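Local coordinates for acetyl-xylan esterase (Streptomyces lividans, PDB 2CC0), which probably removes acetyl groups from acetylated xylan of plant cell walls, as a metal-dependent family 4 carbohydrate esterase related to peptidoglycan deacetylases, at residues Pro67-Leu72 / Ser79-Thr84. Residues are numbered along the deposited sequence; the frame is centred on the assembly and turned at random. Where two conformers were deposited one is given.
Sequences PHMTQL and SEISRT
P67 turns the CG-CD edge of its ring to the carboxylate of E80, where the loop following the zinc ligand H66 meets helix 74-90 in the polysaccharide deacetylase (NodB homology) domain of family 4 carbohydrate esterases. H62 and H66, with D13, hold the zinc ion, and the P67 side chain sits about 9 Å from it. Hydrogen bonds hold the carboxylate from elsewhere: OE1 accepts one from the backbone N of Y64, and OE2 is hydrogen-bonded to T65 OG1; E80 thus ties the metal-site loop to the helix. Within the helix, T84 OG1 donates to the backbone E80 O at 2.9 Å.

The apolar part runs along the stem of the same residue. M69 lies in a 3-10 turn (69-71) where L72 N bonds to M69 O. In one of its two conformers, its chain, bent at chi2 and chi3, places SD 3.9 Å from E80 CB and brings CE to I81 CG1, also 3.9 Å away. L72 CD1 closes in on E80 CG at 4.2 Å, and L110 of helix 108-116 packs on both M69 and I81.

The carboxylate end makes only van der Waals contact with the P67 ring. The bend at chi2 (-87°) folds it out of the extended line, so that E80 CD meets P67 CG at 3.6 Å while CB and CG stay against M69 and L72. An alanine in place of E80 would probably leave Y64 N and T65 OG1 without the carboxylate they bond to, and open a gap beside the P67 ring and L72 CD1. The closest approach between the two segments is E80 OE1 to P67 CD, at 3.3 Å.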
loop_
_atom_site.group_PDB
_atom_site.type_symbol
_atom_site.label_atom_id
_atom_site.label_comp_id
_atom_site.label_asym_id
_atom_site.label_seq_id
_atom_site.Cartn_x
_atom_site.Cartn_y
_atom_site.Cartn_z
ATOM N N PRO A 67 20.201 -4.543 -7.798
ATOM C CA PRO A 67 20.613 -3.330 -8.522
ATOM C C PRO A 67 19.655 -2.191 -8.220
ATOM O O PRO A 67 18.565 -2.439 -7.686
ATOM C CB PRO A 67 20.441 -3.732 -9.997
ATOM C CG PRO A 67 19.322 -4.704 -9.976
ATOM C CD PRO A 67 19.479 -5.491 -8.684
ATOM N N HIS A 68 20.034 -0.972 -8.592
ATOM C CA HIS A 68 19.070 0.120 -8.649
ATOM C C HIS A 68 18.237 -0.143 -9.902
ATOM O O HIS A 68 18.650 0.161 -11.008
ATOM C CB HIS A 68 19.823 1.448 -8.751
ATOM C CG HIS A 68 20.481 1.862 -7.476
ATOM N ND1 HIS A 68 19.831 2.594 -6.505
ATOM C CD2 HIS A 68 21.733 1.640 -7.007
ATOM C CE1 HIS A 68 20.651 2.798 -5.487
ATOM N NE2 HIS A 68 21.811 2.234 -5.771
ATOM N N MET A 69 17.051 -0.724 -9.739
ATOM C CA MET A 69 16.261 -1.270 -10.874
ATOM C C MET A 69 15.835 -0.209 -11.889
ATOM O O MET A 69 15.711 -0.497 -13.074
ATOM C CB MET A 69 15.013 -2.038 -10.378
ATOM C CG MET A 69 15.288 -3.367 -9.613
ATOM S SD MET A 69 15.738 -4.827 -10.608
ATOM C CE MET A 69 14.161 -5.355 -11.307
ATOM N N THR A 70 15.589 1.002 -11.415
ATOM C CA THR A 70 15.113 2.056 -12.306
ATOM C C THR A 70 16.242 2.555 -13.211
ATOM O O THR A 70 15.980 3.289 -14.161
ATOM C CB THR A 70 14.440 3.222 -11.541
ATOM O OG1 THR A 70 15.429 3.953 -10.808
ATOM C CG2 THR A 70 13.346 2.702 -10.588
ATOM N N GLN A 71 17.479 2.140 -12.922
ATOM C CA GLN A 71 18.610 2.439 -13.821
ATOM C C GLN A 71 18.788 1.396 -14.941
ATOM O O GLN A 71 19.655 1.565 -15.833
ATOM C CB GLN A 71 19.888 2.590 -12.999
ATOM C CG GLN A 71 19.842 3.779 -12.053
ATOM C CD GLN A 71 21.058 3.872 -11.150
ATOM O OE1 GLN A 71 22.106 3.284 -11.429
ATOM N NE2 GLN A 71 20.919 4.604 -10.048
ATOM N N LEU A 72 17.979 0.331 -14.900
ATOM C CA LEU A 72 18.036 -0.745 -15.883
ATOM C C LEU A 72 17.015 -0.580 -16.988
ATOM O O LEU A 72 15.970 0.070 -16.807
ATOM C CB LEU A 72 17.813 -2.129 -15.224
ATOM C CG LEU A 72 18.722 -2.501 -14.046
ATOM C CD1 LEU A 72 18.325 -3.840 -13.459
ATOM C CD2 LEU A 72 20.186 -2.494 -14.423
ATOM N N SER A 79 14.880 -9.910 -16.443
ATOM C CA SER A 79 15.843 -10.923 -16.045
ATOM C C SER A 79 16.029 -11.008 -14.526
ATOM O O SER A 79 16.021 -12.094 -13.951
ATOM C CB SER A 79 17.195 -10.638 -16.728
ATOM O OG SER A 79 18.163 -11.598 -16.348
ATOM N N GLU A 80 16.182 -9.863 -13.876
ATOM C CA GLU A 80 16.390 -9.835 -12.436
ATOM C C GLU A 80 15.197 -10.440 -11.691
ATOM O O GLU A 80 15.351 -11.228 -10.750
ATOM C CB GLU A 80 16.607 -8.378 -11.996
ATOM C CG GLU A 80 18.010 -7.836 -12.292
ATOM C CD GLU A 80 19.034 -8.117 -11.195
ATOM O OE1 GLU A 80 18.648 -8.367 -10.040
ATOM O OE2 GLU A 80 20.250 -8.073 -11.504
ATOM N N ILE A 81 13.996 -10.054 -12.099
ATOM C CA ILE A 81 12.789 -10.548 -11.427
ATOM C C ILE A 81 12.515 -12.040 -11.725
ATOM O O ILE A 81 12.276 -12.855 -10.805
ATOM C CB ILE A 81 11.589 -9.640 -11.758
ATOM C CG1 ILE A 81 11.696 -8.367 -10.892
ATOM C CG2 ILE A 81 10.279 -10.351 -11.461
ATOM C CD1 ILE A 81 10.701 -7.263 -11.256
ATOM N N SER A 82 12.580 -12.403 -13.007
ATOM C CA SER A 82 12.284 -13.778 -13.391
ATOM C C SER A 82 13.295 -14.781 -12.814
ATOM O O SER A 82 12.904 -15.847 -12.344
ATOM C CB SER A 82 12.177 -13.910 -14.905
ATOM O OG SER A 82 13.376 -13.519 -15.526
ATOM N N ARG A 83 14.578 -14.443 -12.823
ATOM C CA ARG A 83 15.592 -15.348 -12.271
ATOM C C ARG A 83 15.368 -15.561 -10.780
ATOM O O ARG A 83 15.628 -16.634 -10.246
ATOM C CB ARG A 83 17.000 -14.825 -12.544
ATOM C CG ARG A 83 17.429 -15.014 -14.002
ATOM C CD ARG A 83 18.188 -13.798 -14.502
ATOM N NE ARG A 83 19.518 -13.722 -13.941
ATOM C CZ ARG A 83 20.151 -12.605 -13.596
ATOM N NH1 ARG A 83 19.585 -11.415 -13.739
ATOM N NH2 ARG A 83 21.377 -12.694 -13.103
ATOM N N THR A 84 14.893 -14.509 -10.101
ATOM C CA THR A 84 14.605 -14.643 -8.681
ATOM C C THR A 84 13.355 -15.523 -8.410
ATOM O O THR A 84 13.357 -16.314 -7.446
ATOM C CB THR A 84 14.517 -13.241 -8.030
ATOM O OG1 THR A 84 15.761 -12.559 -8.253
ATOM C CG2 THR A 84 14.275 -13.368 -6.529
#